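Local coordinates for protein sialyltransferase 0160 (Photobacterium damselae, PDB 4R84) that probably transfers sialic acid from its CMP-activated donor onto an acceptor sugar, working as a GT-B glycosyltransferase with two Rossmann-like domains, at residues Q133-I138 against D338-D343; A186-A191 against Q217-N222; N265-T270 against H285-T290; Y375-Q380 against N414-G419; D471-R476 against L480-V485. One frame throughout, in Å; residues are numbered along the deposited sequence.

Interaction 1: Q133-I138 against D338-D343; sequences QQLIHI and DIVGFD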
# COMPACT_ATOMS: atom_id res chain seq x y z
N GLN A 133 -0.57 2.10 -2.33
CA GLN A 133 -1.45 1.06 -1.78
C GLN A 133 -2.00 1.51 -0.43
O GLN A 133 -3.18 1.34 -0.14
CB GLN A 133 -0.70 -0.25 -1.60
CG GLN A 133 -0.37 -0.93 -2.92
CD GLN A 133 -1.51 -1.79 -3.45
OE1 GLN A 133 -2.30 -2.35 -2.68
NE2 GLN A 133 -1.59 -1.91 -4.77
N GLN A 134 -1.12 2.07 0.37
CA GLN A 134 -1.50 2.54 1.70
C GLN A 134 -2.49 3.68 1.60
O GLN A 134 -3.42 3.76 2.40
CB GLN A 134 -0.25 2.95 2.47
CG GLN A 134 0.63 1.75 2.88
CD GLN A 134 2.01 2.17 3.31
OE1 GLN A 134 2.23 3.32 3.68
NE2 GLN A 134 2.97 1.24 3.25
N LEU A 135 -2.32 4.57 0.62
CA LEU A 135 -3.24 5.69 0.47
C LEU A 135 -4.66 5.20 0.16
O LEU A 135 -5.63 5.73 0.70
CB LEU A 135 -2.77 6.65 -0.63
CG LEU A 135 -3.69 7.84 -0.89
CD1 LEU A 135 -3.96 8.65 0.40
CD2 LEU A 135 -3.06 8.72 -1.96
N ILE A 136 -4.77 4.19 -0.69
CA ILE A 136 -6.09 3.61 -0.96
C ILE A 136 -6.69 3.05 0.32
O ILE A 136 -7.86 3.29 0.64
CB ILE A 136 -6.02 2.48 -2.01
CG1 ILE A 136 -5.49 3.02 -3.35
CG2 ILE A 136 -7.40 1.80 -2.13
CD1 ILE A 136 -6.49 3.81 -4.12
N HIS A 137 -5.86 2.35 1.09
CA HIS A 137 -6.35 1.76 2.33
C HIS A 137 -6.83 2.84 3.30
O HIS A 137 -7.88 2.68 3.95
CB HIS A 137 -5.27 0.91 2.99
CG HIS A 137 -5.69 0.36 4.31
ND1 HIS A 137 -6.45 -0.78 4.43
CD2 HIS A 137 -5.51 0.83 5.57
CE1 HIS A 137 -6.70 -1.01 5.71
NE2 HIS A 137 -6.13 -0.05 6.42
N ILE A 138 -6.07 3.93 3.40
CA ILE A 138 -6.42 5.05 4.27
C ILE A 138 -7.75 5.66 3.87
O ILE A 138 -8.59 5.98 4.72
CB ILE A 138 -5.30 6.14 4.24
CG1 ILE A 138 -4.09 5.65 5.05
CG2 ILE A 138 -5.80 7.46 4.80
CD1 ILE A 138 -2.85 6.56 4.99
N ASP A 338 -6.10 13.69 -6.47
CA ASP A 338 -5.61 15.00 -6.04
C ASP A 338 -4.32 14.88 -5.26
O ASP A 338 -3.36 15.61 -5.51
CB ASP A 338 -6.68 15.71 -5.20
CG ASP A 338 -6.24 17.09 -4.76
OD1 ASP A 338 -6.14 17.99 -5.63
OD2 ASP A 338 -6.01 17.28 -3.55
N ILE A 339 -4.30 13.95 -4.32
CA ILE A 339 -3.12 13.73 -3.51
C ILE A 339 -1.92 13.28 -4.37
O ILE A 339 -0.81 13.80 -4.20
CB ILE A 339 -3.41 12.70 -2.43
CG1 ILE A 339 -4.37 13.34 -1.41
CG2 ILE A 339 -2.13 12.25 -1.76
CD1 ILE A 339 -4.97 12.36 -0.42
N VAL A 340 -2.14 12.34 -5.28
CA VAL A 340 -1.00 11.83 -6.09
C VAL A 340 -0.67 12.74 -7.27
O VAL A 340 0.31 12.50 -7.97
CB VAL A 340 -1.24 10.40 -6.63
CG1 VAL A 340 -1.60 9.46 -5.49
CG2 VAL A 340 -2.29 10.37 -7.74
N GLY A 341 -1.49 13.76 -7.50
CA GLY A 341 -1.21 14.78 -8.51
C GLY A 341 -1.46 14.35 -9.94
O GLY A 341 -0.77 14.80 -10.86
N PHE A 342 -2.47 13.50 -10.14
CA PHE A 342 -2.73 12.91 -11.46
C PHE A 342 -4.06 13.36 -12.02
O PHE A 342 -5.10 13.11 -11.44
CB PHE A 342 -2.68 11.38 -11.37
CG PHE A 342 -3.04 10.67 -12.67
CD1 PHE A 342 -2.60 11.16 -13.90
CD2 PHE A 342 -3.78 9.50 -12.64
CE1 PHE A 342 -2.92 10.50 -15.09
CE2 PHE A 342 -4.09 8.82 -13.83
CZ PHE A 342 -3.65 9.32 -15.05
N ASP A 343 -4.03 14.05 -13.16
CA ASP A 343 -5.27 14.45 -13.83
C ASP A 343 -5.69 13.33 -14.78
O ASP A 343 -5.38 13.37 -15.98
CB ASP A 343 -5.09 15.77 -14.57
CG ASP A 343 -6.43 16.40 -15.01
OD1 ASP A 343 -7.46 15.70 -15.10
OD2 ASP A 343 -6.43 17.62 -15.28

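Interaction 2: A186-A191 against Q217-N222; sequences AIDEYA and QPLYNN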
# COMPACT_ATOMS: atom_id res chain seq x y z
N ALA A 186 6.35 10.72 18.86
CA ALA A 186 4.92 11.02 18.70
C ALA A 186 4.09 9.78 19.03
O ALA A 186 3.04 9.88 19.66
CB ALA A 186 4.62 11.52 17.29
N ILE A 187 4.55 8.61 18.61
CA ILE A 187 3.83 7.37 18.92
C ILE A 187 3.89 7.09 20.43
O ILE A 187 2.89 6.70 21.04
CB ILE A 187 4.41 6.19 18.14
CG1 ILE A 187 4.18 6.42 16.64
CG2 ILE A 187 3.76 4.87 18.60
CD1 ILE A 187 4.98 5.50 15.73
N ASP A 188 5.06 7.30 21.02
CA ASP A 188 5.23 7.11 22.45
C ASP A 188 4.28 8.00 23.25
O ASP A 188 3.61 7.53 24.16
CB ASP A 188 6.67 7.39 22.87
CG ASP A 188 6.90 7.10 24.33
OD1 ASP A 188 6.94 5.90 24.69
OD2 ASP A 188 7.00 8.06 25.11
N GLU A 189 4.19 9.26 22.85
CA GLU A 189 3.30 10.21 23.52
C GLU A 189 1.83 9.81 23.34
O GLU A 189 1.02 9.90 24.27
CB GLU A 189 3.50 11.61 22.95
CG GLU A 189 2.75 12.69 23.70
CD GLU A 189 2.94 14.05 23.07
OE1 GLU A 189 2.99 14.11 21.82
OE2 GLU A 189 3.10 15.05 23.81
N TYR A 190 1.50 9.37 22.14
CA TYR A 190 0.13 8.97 21.84
C TYR A 190 -0.26 7.78 22.70
O TYR A 190 -1.34 7.77 23.27
CB TYR A 190 -0.04 8.64 20.35
CG TYR A 190 -1.50 8.54 19.93
CD1 TYR A 190 -2.21 9.69 19.58
CD2 TYR A 190 -2.15 7.31 19.87
CE1 TYR A 190 -3.54 9.62 19.20
CE2 TYR A 190 -3.49 7.22 19.49
CZ TYR A 190 -4.18 8.39 19.15
OH TYR A 190 -5.49 8.33 18.78
N ALA A 191 0.65 6.81 22.80
CA ALA A 191 0.41 5.61 23.59
C ALA A 191 0.23 5.94 25.07
O ALA A 191 -0.63 5.38 25.74
CB ALA A 191 1.54 4.61 23.41
N GLN A 217 10.51 -1.50 19.81
CA GLN A 217 11.39 -1.70 20.98
C GLN A 217 11.02 -0.89 22.22
O GLN A 217 10.91 -1.46 23.30
CB GLN A 217 12.85 -1.42 20.60
CG GLN A 217 13.51 -2.56 19.85
CD GLN A 217 14.93 -2.24 19.45
OE1 GLN A 217 15.27 -1.09 19.20
NE2 GLN A 217 15.77 -3.27 19.39
N PRO A 218 10.84 0.45 22.10
CA PRO A 218 10.51 1.16 23.35
C PRO A 218 9.10 0.87 23.89
O PRO A 218 8.83 1.18 25.05
CB PRO A 218 10.65 2.64 22.96
CG PRO A 218 10.46 2.66 21.49
CD PRO A 218 11.03 1.38 20.97
N LEU A 219 8.23 0.28 23.09
CA LEU A 219 6.88 -0.02 23.55
C LEU A 219 6.75 -1.46 24.01
O LEU A 219 5.70 -1.87 24.49
CB LEU A 219 5.87 0.23 22.43
CG LEU A 219 5.71 1.67 21.94
CD1 LEU A 219 4.83 1.69 20.69
CD2 LEU A 219 5.14 2.56 23.04
N TYR A 220 7.82 -2.24 23.84
CA TYR A 220 7.71 -3.69 23.94
C TYR A 220 7.19 -4.17 25.30
O TYR A 220 6.37 -5.10 25.37
CB TYR A 220 9.06 -4.35 23.67
CG TYR A 220 8.96 -5.84 23.52
CD1 TYR A 220 9.00 -6.67 24.64
CD2 TYR A 220 8.83 -6.43 22.27
CE1 TYR A 220 8.90 -8.04 24.52
CE2 TYR A 220 8.73 -7.80 22.14
CZ TYR A 220 8.77 -8.59 23.27
OH TYR A 220 8.68 -9.96 23.15
N ASN A 221 7.64 -3.52 26.36
CA ASN A 221 7.28 -3.98 27.69
C ASN A 221 6.05 -3.28 28.24
O ASN A 221 5.66 -3.50 29.39
CB ASN A 221 8.46 -3.80 28.62
CG ASN A 221 9.65 -4.65 28.21
OD1 ASN A 221 9.48 -5.82 27.84
ND2 ASN A 221 10.84 -4.07 28.25
N ASN A 222 5.42 -2.46 27.40
CA ASN A 222 4.17 -1.81 27.76
C ASN A 222 2.96 -2.69 27.45
O ASN A 222 2.49 -2.76 26.31
CB ASN A 222 4.05 -0.46 27.03
CG ASN A 222 2.95 0.41 27.61
OD1 ASN A 222 2.01 -0.09 28.22
ND2 ASN A 222 3.06 1.72 27.41

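Interaction 3: N265-T270 against H285-T290; sequences NYLAGT and HKLYDT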
# COMPACT_ATOMS: atom_id res chain seq x y z
N ASN A 265 14.14 -11.61 20.19
CA ASN A 265 14.95 -11.11 21.30
C ASN A 265 15.46 -9.70 21.05
O ASN A 265 15.63 -8.92 21.98
CB ASN A 265 16.13 -12.04 21.57
CG ASN A 265 15.70 -13.40 22.05
OD1 ASN A 265 14.62 -13.57 22.59
ND2 ASN A 265 16.56 -14.40 21.85
N TYR A 266 15.70 -9.37 19.79
CA TYR A 266 16.13 -8.03 19.43
C TYR A 266 15.01 -7.03 19.72
O TYR A 266 15.24 -5.97 20.30
CB TYR A 266 16.54 -7.97 17.95
CG TYR A 266 17.04 -6.61 17.53
CD1 TYR A 266 18.36 -6.23 17.78
CD2 TYR A 266 16.22 -5.72 16.85
CE1 TYR A 266 18.83 -4.99 17.39
CE2 TYR A 266 16.68 -4.48 16.46
CZ TYR A 266 17.99 -4.13 16.73
OH TYR A 266 18.47 -2.89 16.33
N LEU A 267 13.80 -7.40 19.32
CA LEU A 267 12.65 -6.56 19.56
C LEU A 267 12.38 -6.42 21.05
O LEU A 267 12.01 -5.34 21.52
CB LEU A 267 11.41 -7.09 18.84
CG LEU A 267 11.46 -7.13 17.30
CD1 LEU A 267 10.13 -7.66 16.72
CD2 LEU A 267 11.76 -5.75 16.77
N ALA A 268 12.58 -7.51 21.80
CA ALA A 268 12.31 -7.53 23.24
C ALA A 268 13.37 -6.76 24.04
O ALA A 268 13.21 -6.54 25.24
CB ALA A 268 12.21 -8.96 23.75
N GLY A 269 14.44 -6.37 23.36
CA GLY A 269 15.51 -5.59 23.97
C GLY A 269 16.34 -6.36 24.97
O GLY A 269 16.84 -5.79 25.95
N THR A 270 16.51 -7.65 24.72
CA THR A 270 17.32 -8.49 25.60
C THR A 270 18.57 -8.95 24.88
O THR A 270 19.40 -9.67 25.45
CB THR A 270 16.53 -9.71 26.11
OG1 THR A 270 16.09 -10.49 25.00
CG2 THR A 270 15.32 -9.26 26.93
N HIS A 285 5.66 -12.57 10.33
CA HIS A 285 4.40 -13.30 10.51
C HIS A 285 4.48 -14.36 11.62
O HIS A 285 3.45 -14.89 12.05
CB HIS A 285 3.97 -13.95 9.20
CG HIS A 285 4.87 -15.06 8.76
ND1 HIS A 285 6.20 -14.87 8.48
CD2 HIS A 285 4.62 -16.38 8.55
CE1 HIS A 285 6.75 -16.02 8.13
NE2 HIS A 285 5.81 -16.95 8.16
N LYS A 286 5.69 -14.67 12.07
CA LYS A 286 5.92 -15.61 13.18
C LYS A 286 5.70 -14.93 14.52
O LYS A 286 5.57 -15.59 15.56
CB LYS A 286 7.34 -16.18 13.12
CG LYS A 286 7.67 -17.06 11.92
CD LYS A 286 7.07 -18.45 12.04
CE LYS A 286 5.74 -18.57 11.35
NZ LYS A 286 5.19 -19.95 11.51
N LEU A 287 5.69 -13.61 14.52
CA LEU A 287 5.62 -12.85 15.77
C LEU A 287 4.39 -11.96 15.89
O LEU A 287 3.95 -11.64 17.01
CB LEU A 287 6.88 -12.01 15.93
CG LEU A 287 8.19 -12.81 15.96
CD1 LEU A 287 9.40 -11.88 16.03
CD2 LEU A 287 8.21 -13.79 17.12
N TYR A 288 3.86 -11.54 14.75
CA TYR A 288 2.71 -10.64 14.69
C TYR A 288 1.80 -11.07 13.56
O TYR A 288 2.24 -11.78 12.64
CB TYR A 288 3.14 -9.19 14.46
CG TYR A 288 4.09 -8.67 15.49
CD1 TYR A 288 3.63 -8.15 16.69
CD2 TYR A 288 5.48 -8.74 15.28
CE1 TYR A 288 4.52 -7.68 17.66
CE2 TYR A 288 6.36 -8.28 16.23
CZ TYR A 288 5.88 -7.76 17.42
OH TYR A 288 6.76 -7.30 18.37
N ASP A 289 0.55 -10.64 13.61
CA ASP A 289 -0.39 -10.84 12.51
C ASP A 289 0.06 -9.98 11.33
O ASP A 289 -0.12 -8.77 11.34
CB ASP A 289 -1.81 -10.47 12.94
CG ASP A 289 -2.84 -10.83 11.89
OD1 ASP A 289 -2.48 -11.46 10.87
OD2 ASP A 289 -4.03 -10.51 12.11
N THR A 290 0.61 -10.64 10.31
CA THR A 290 1.30 -9.98 9.21
C THR A 290 0.81 -10.44 7.85
O THR A 290 0.66 -11.64 7.62
CB THR A 290 2.83 -10.26 9.27
OG1 THR A 290 3.35 -9.84 10.53
CG2 THR A 290 3.57 -9.54 8.13

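Interaction 4: Y375-Q380 against N414-G419; sequences YYAQQQ and NDIILG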
# COMPACT_ATOMS: atom_id res chain seq x y z
N TYR A 375 23.89 13.88 -24.36
CA TYR A 375 24.09 12.53 -24.90
C TYR A 375 23.01 11.58 -24.41
O TYR A 375 22.46 10.80 -25.18
CB TYR A 375 25.47 11.99 -24.53
CG TYR A 375 25.69 10.50 -24.76
CD1 TYR A 375 25.28 9.56 -23.83
CD2 TYR A 375 26.36 10.05 -25.90
CE1 TYR A 375 25.51 8.21 -24.02
CE2 TYR A 375 26.59 8.70 -26.10
CZ TYR A 375 26.16 7.79 -25.16
OH TYR A 375 26.38 6.43 -25.35
N TYR A 376 22.69 11.64 -23.12
CA TYR A 376 21.73 10.70 -22.56
C TYR A 376 20.34 10.97 -23.09
O TYR A 376 19.59 10.03 -23.33
CB TYR A 376 21.77 10.73 -21.01
CG TYR A 376 23.11 10.21 -20.56
CD1 TYR A 376 23.41 8.85 -20.65
CD2 TYR A 376 24.10 11.07 -20.10
CE1 TYR A 376 24.66 8.36 -20.29
CE2 TYR A 376 25.35 10.59 -19.72
CZ TYR A 376 25.63 9.25 -19.82
OH TYR A 376 26.87 8.79 -19.46
N ALA A 377 20.02 12.24 -23.31
CA ALA A 377 18.74 12.60 -23.93
C ALA A 377 18.70 12.10 -25.37
O ALA A 377 17.69 11.57 -25.83
CB ALA A 377 18.51 14.10 -23.89
N GLN A 378 19.82 12.26 -26.08
CA GLN A 378 19.85 11.86 -27.49
C GLN A 378 19.70 10.35 -27.67
O GLN A 378 19.06 9.90 -28.62
CB GLN A 378 21.14 12.35 -28.16
CG GLN A 378 21.25 12.00 -29.66
CD GLN A 378 20.09 12.53 -30.49
OE1 GLN A 378 19.71 13.70 -30.37
NE2 GLN A 378 19.54 11.69 -31.36
N GLN A 379 20.28 9.57 -26.77
CA GLN A 379 20.15 8.13 -26.88
C GLN A 379 18.70 7.70 -26.74
O GLN A 379 18.24 6.78 -27.43
CB GLN A 379 21.00 7.41 -25.84
CG GLN A 379 22.49 7.65 -26.00
CD GLN A 379 22.93 7.58 -27.45
OE1 GLN A 379 22.91 6.52 -28.06
NE2 GLN A 379 23.37 8.72 -28.00
N GLN A 380 17.96 8.39 -25.87
CA GLN A 380 16.56 8.05 -25.66
C GLN A 380 15.74 8.46 -26.86
O GLN A 380 14.83 7.74 -27.27
CB GLN A 380 16.06 8.68 -24.37
CG GLN A 380 16.87 8.17 -23.15
CD GLN A 380 16.36 8.72 -21.83
OE1 GLN A 380 15.22 8.47 -21.43
NE2 GLN A 380 17.20 9.48 -21.16
N ASN A 414 14.22 15.59 -20.06
CA ASN A 414 12.82 15.47 -20.42
C ASN A 414 12.41 16.52 -21.44
O ASN A 414 11.68 16.21 -22.38
CB ASN A 414 11.93 15.58 -19.17
CG ASN A 414 12.11 14.39 -18.23
OD1 ASN A 414 12.75 13.39 -18.58
ND2 ASN A 414 11.53 14.49 -17.04
N ASP A 415 12.89 17.75 -21.27
CA ASP A 415 12.57 18.81 -22.23
C ASP A 415 13.11 18.51 -23.63
O ASP A 415 12.43 18.76 -24.62
CB ASP A 415 13.13 20.16 -21.77
CG ASP A 415 12.64 20.56 -20.40
OD1 ASP A 415 11.51 20.19 -20.03
OD2 ASP A 415 13.38 21.30 -19.72
N ILE A 416 14.33 17.99 -23.70
CA ILE A 416 14.97 17.65 -24.98
C ILE A 416 14.20 16.56 -25.69
O ILE A 416 13.90 16.67 -26.88
CB ILE A 416 16.44 17.21 -24.77
CG1 ILE A 416 17.29 18.39 -24.30
CG2 ILE A 416 17.02 16.62 -26.06
CD1 ILE A 416 18.66 18.00 -23.82
N ILE A 417 13.88 15.50 -24.95
CA ILE A 417 13.14 14.38 -25.54
C ILE A 417 11.75 14.81 -26.01
O ILE A 417 11.36 14.50 -27.15
CB ILE A 417 12.99 13.21 -24.53
CG1 ILE A 417 14.36 12.63 -24.19
CG2 ILE A 417 12.06 12.12 -25.06
CD1 ILE A 417 14.36 11.68 -22.99
N LEU A 418 11.01 15.51 -25.16
CA LEU A 418 9.67 15.93 -25.54
C LEU A 418 9.71 16.83 -26.77
O LEU A 418 8.89 16.71 -27.68
CB LEU A 418 8.97 16.64 -24.37
CG LEU A 418 7.47 16.92 -24.53
CD1 LEU A 418 6.71 15.61 -24.70
CD2 LEU A 418 6.95 17.72 -23.33
N GLY A 419 10.69 17.73 -26.79
CA GLY A 419 10.81 18.69 -27.87
C GLY A 419 11.22 18.05 -29.19
O GLY A 419 11.14 18.68 -30.24

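Interaction 5: D471-R476 against L480-V485; sequences DTITDR and LKSPLV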
# COMPACT_ATOMS: atom_id res chain seq x y z
N ASP A 471 27.32 -0.35 -13.76
CA ASP A 471 28.50 -0.98 -13.18
C ASP A 471 28.51 -2.49 -13.42
O ASP A 471 29.56 -3.12 -13.33
CB ASP A 471 28.59 -0.69 -11.68
CG ASP A 471 27.37 -1.17 -10.92
OD1 ASP A 471 26.23 -0.88 -11.37
OD2 ASP A 471 27.54 -1.83 -9.88
N THR A 472 27.35 -3.07 -13.70
CA THR A 472 27.25 -4.52 -13.89
C THR A 472 26.82 -4.90 -15.31
O THR A 472 26.93 -6.07 -15.70
CB THR A 472 26.27 -5.16 -12.89
OG1 THR A 472 24.97 -4.60 -13.06
CG2 THR A 472 26.73 -4.92 -11.46
N ILE A 473 26.31 -3.94 -16.07
CA ILE A 473 25.82 -4.22 -17.42
C ILE A 473 26.47 -3.32 -18.47
O ILE A 473 26.22 -2.12 -18.51
CB ILE A 473 24.29 -4.04 -17.49
CG1 ILE A 473 23.59 -4.97 -16.50
CG2 ILE A 473 23.79 -4.28 -18.91
CD1 ILE A 473 22.08 -4.75 -16.44
N THR A 474 27.28 -3.90 -19.35
CA THR A 474 27.94 -3.10 -20.37
C THR A 474 27.70 -3.59 -21.81
O THR A 474 28.20 -2.98 -22.75
CB THR A 474 29.47 -3.00 -20.09
OG1 THR A 474 30.04 -4.32 -20.03
CG2 THR A 474 29.72 -2.33 -18.74
N ASP A 475 26.89 -4.64 -21.97
CA ASP A 475 26.39 -5.03 -23.29
C ASP A 475 25.13 -5.88 -23.13
O ASP A 475 24.73 -6.18 -22.01
CB ASP A 475 27.46 -5.77 -24.12
CG ASP A 475 27.88 -7.11 -23.52
OD1 ASP A 475 27.17 -7.66 -22.65
OD2 ASP A 475 28.94 -7.63 -23.95
N ARG A 476 24.51 -6.26 -24.24
CA ARG A 476 23.23 -6.98 -24.18
C ARG A 476 23.37 -8.34 -23.52
O ARG A 476 22.48 -8.76 -22.77
CB ARG A 476 22.62 -7.14 -25.58
CG ARG A 476 21.28 -7.82 -25.56
CD ARG A 476 20.56 -7.69 -26.88
NE ARG A 476 19.22 -8.27 -26.81
CZ ARG A 476 18.92 -9.52 -27.15
NH1 ARG A 476 19.85 -10.34 -27.61
NH2 ARG A 476 17.67 -9.95 -27.04
N LEU A 480 21.10 -9.69 -20.42
CA LEU A 480 20.30 -10.91 -20.42
C LEU A 480 20.60 -11.79 -19.21
O LEU A 480 19.71 -12.45 -18.69
CB LEU A 480 20.52 -11.70 -21.70
CG LEU A 480 19.87 -11.11 -22.96
CD1 LEU A 480 20.35 -11.84 -24.19
CD2 LEU A 480 18.36 -11.22 -22.83
N LYS A 481 21.85 -11.79 -18.76
CA LYS A 481 22.26 -12.66 -17.66
C LYS A 481 22.04 -12.03 -16.28
O LYS A 481 22.21 -12.68 -15.25
CB LYS A 481 23.73 -13.06 -17.81
CG LYS A 481 24.05 -13.89 -19.05
CD LYS A 481 25.55 -14.19 -19.11
CE LYS A 481 25.95 -14.99 -20.36
NZ LYS A 481 26.26 -14.12 -21.54
N SER A 482 21.66 -10.75 -16.25
CA SER A 482 21.47 -10.07 -14.98
C SER A 482 20.30 -10.66 -14.20
O SER A 482 19.33 -11.15 -14.79
CB SER A 482 21.25 -8.57 -15.19
OG SER A 482 19.98 -8.31 -15.77
N PRO A 483 20.38 -10.62 -12.86
CA PRO A 483 19.29 -11.06 -11.98
C PRO A 483 17.95 -10.43 -12.36
O PRO A 483 16.96 -11.14 -12.47
CB PRO A 483 19.74 -10.60 -10.60
CG PRO A 483 21.23 -10.67 -10.67
CD PRO A 483 21.60 -10.29 -12.10
N LEU A 484 17.93 -9.12 -12.61
CA LEU A 484 16.69 -8.46 -12.95
C LEU A 484 16.04 -9.08 -14.19
O LEU A 484 14.85 -9.39 -14.17
CB LEU A 484 16.92 -6.97 -13.20
CG LEU A 484 15.63 -6.19 -13.46
CD1 LEU A 484 14.69 -6.31 -12.27
CD2 LEU A 484 15.95 -4.73 -13.76
N VAL A 485 16.81 -9.27 -15.25
CA VAL A 485 16.23 -9.84 -16.46
C VAL A 485 15.82 -11.29 -16.25
O VAL A 485 14.75 -11.72 -16.69
CB VAL A 485 17.20 -9.71 -17.65
CG1 VAL A 485 16.67 -10.46 -18.87
CG2 VAL A 485 17.41 -8.24 -17.97

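Interaction 1: Q133-I138 against D338-D343
L135 meets I339 and V340 through aliphatic carbons, mostly methyls, in a small apolar contact between helix 129-144 and the last turn of helix 330-340. L135 CD2 rests 3.7 Å from I339 CG2 and also reaches V340, with CD2 to V340 CG1 at 3.9 Å. The other branch of the leucine serves the far end of the same isoleucine, L135 CD1 lying 3.9 Å from I339 CD1. L135 thus straddles I339, the two side chains running at a slant to each other. The leucine sends CG away from its own backbone N (chi1 178°), which points both methyls across the gap.

The polar groups are engaged within their own segment or with residues outside the contact. Beyond V340 the helix stops in a Schellman motif with G341, of positive phi, as C-prime residue. D343 OD1 then caps the next helix at Q346 N. On the other helix Q134 OE1 accepts from W154 NE1.

Helix 129-144 packs on the large mixed sheet, I138 touching Y123 and V152, while F342 reaches V435 and L436 of helix 434-438. V340 lies about 11 Å from the bound CMP-3F-Neu5Ac, so the contact sits between the sheet's helix and the donor region.

With only aliphatic carbons meeting, the contact offers no directional bond; its chemistry implies cohesion by dispersion and by exclusion of water from the buried L135 and I339.

Interaction 2: A186-A191 against Q217-N222
Apolar packing of L219 on helix 181-192 joins this helix to the end of helix 213-219, at one side of the large mixed sheet. Every close approach from the 217-222 side is made by L219, and its two methyls divide the work. CD1 of L219 touches the branch methyl CG2 of I187 at 4.0 Å, the two side chains crossing at about a right angle. CD2 of L219 meets A191, one turn after I187, at 4.2 Å from its CB, and also approaches the carboxylate of D188, with OD1 4.1 Å from CD2. That last approach is a plain van der Waals contact at the less buried margin. The leucine's CG stands opposite its carbonyl carbon (chi1 -65°), and from there its end leans in nearer than its CB does. The backbones come closest at D188 and L219, CA to CA 7.4 Å.

Just after L219 the chain reverses in a type I turn from L219 to N222, closed by N222 N to L219 O at 3.0 Å, and heads for strand 225-233. I187 and L219 both rest on I199 of strand 197-204, and A191 and L219 both on V225. This is helix packing over parallel strands, as in the Rossmann-like domains of GT-B enzymes.

Interaction 3: N265-T270 against H285-T290
The Y288 ring takes L267 at its edge: methyl CD1 of the leucine lies in the plane of the ring, 3.9 Å from Y288 CE2 and 3.8 Å from Y288 OH. The methyl therefore meets the rim beside the hydroxyl rather than the pi face, and the two side chains reach toward each other from opposite directions. I227 and I230 of strand 225-233 and I216 of helix 213-219 also pack against Y288. The second flat group, the H285 imidazole, carries K286 CG over one face, 4.0 Å above the plane and displaced toward the rim; its ND1 and NE2 are held by Y292 OH and Y312 O.

The same L267 methyl makes a looser touch with L287, CD1 to CD1 at 4.3 Å. L287 otherwise leans on V260, L263 and A264, earlier on helix 252-267. With chi1 at -63° and CD1 extended beyond CG, this methyl is the one that reaches both partners. The helix ends in a Schellman motif whose positive-phi residue is G269, where T270 N bonds to N265 O at 3.1 Å.

One leucine methyl thus bridges an aliphatic and an aromatic neighbour. Contact at the ring edge implies dispersion rather than CH-pi bonding, so the hold of this loop on the helix end is apolar and undirected.

Interaction 4: Y375-Q380 against N414-G419
Q380 crosses I417 at a slant; its CB and its amide end both touch one methyl, CG standing slightly further off. Its CB starts 3.7 Å from I417 CD1; CG then leads away from the carbonyl carbon (chi1 -60°) and the chain runs on extended, so that the amide carbon CD returns to 3.8 Å from that methyl. At the tip both polar atoms skirt the same carbon, OE1 at 3.7 Å and NE2 at 4.0 Å from I417 CD1. Both have partners away from I417: OE1 accepts from T364 N, and NE2 gives a bond of 3.3 Å back to Y376 O, one turn earlier, with an N-H...O angle of 151°. Two bonds thus fix the rotation of the amide. Q380 lies about 7 Å from the bound CMP-3F-Neu5Ac, consistent with a place near the donor site.

One turn back, A377 makes the tight point of the contact, with CB 3.6 Å from I416 CG2, while I417 CG1 lies against the A377 carbonyl.

The short helical segments run in roughly the same direction, crossing at -33° with axes 9.0 Å apart. A377 and Q380 of helix 373-388 also pack on I413 of helix 412-419, and I417 reaches F404 of strand 401-405, which links the helix pair to the four-stranded parallel, Rossmann-like sheet.

Interaction 5: D471-R476 against L480-V485
R476 and L480 form the tight end of this contact, and I473 against S482 the loose one. At the tight end L480 N bonds to R476 O over 2.9 Å with an N-H...O angle of 163°, the ordinary i to i+4 bond of the first turn of helix 476-481. The leucine folds back over its acceptor, CG 3.5 Å from R476 O, and its methyl CD1 lies over one face of the guanidinium, 3.7 Å above the plane and displaced toward its NH1 rim. R476 gets there extended from CG to NE, the guanidinium then turned (chi4 -93°), and its NE is bonded to V499 O, which helps to hold the group in place.

The other end is mere van der Waals touch: I473 CD1 lies 4.1 Å from S482 CB, with S482 OG scarcely further. I473 also packs on F467 and F501. R476 and S482 both remain partly exposed to solvent.

D475 OD1 takes E478 N, and S482 OG takes V485 N weakly, at 3.4 Å, while also bonded to A479 O. These successive N-caps start helices 476-481 and 483-490, which follow strand 462-468 and pack on strand 499-502; I473 lies about 8 Å from the bound donor analogue, consistent with a place beside the donor site.

From the N terminus, interaction 1 opens first and closes last among the early contacts: its loop, from helix 129-144 to helix 330-340, encloses interactions 2 and 3, which follow one another in series. Interaction 2 joins helix 181-192 to the end of helix 213-219; interaction 3 closes a short loop between helix 252-267 and the approach to strand 290-294. These two touch, through Q217 NE2 to Y266 O at 2.9 Å and Y220 against A268. Interactions 4 and 5 come later in series, about 23 Å apart between centres. Interaction 4 closes the stretch containing strand 401-405 of the four-stranded sheet; interaction 5 closes only a very short loop, across helix 476-481. No loops cross.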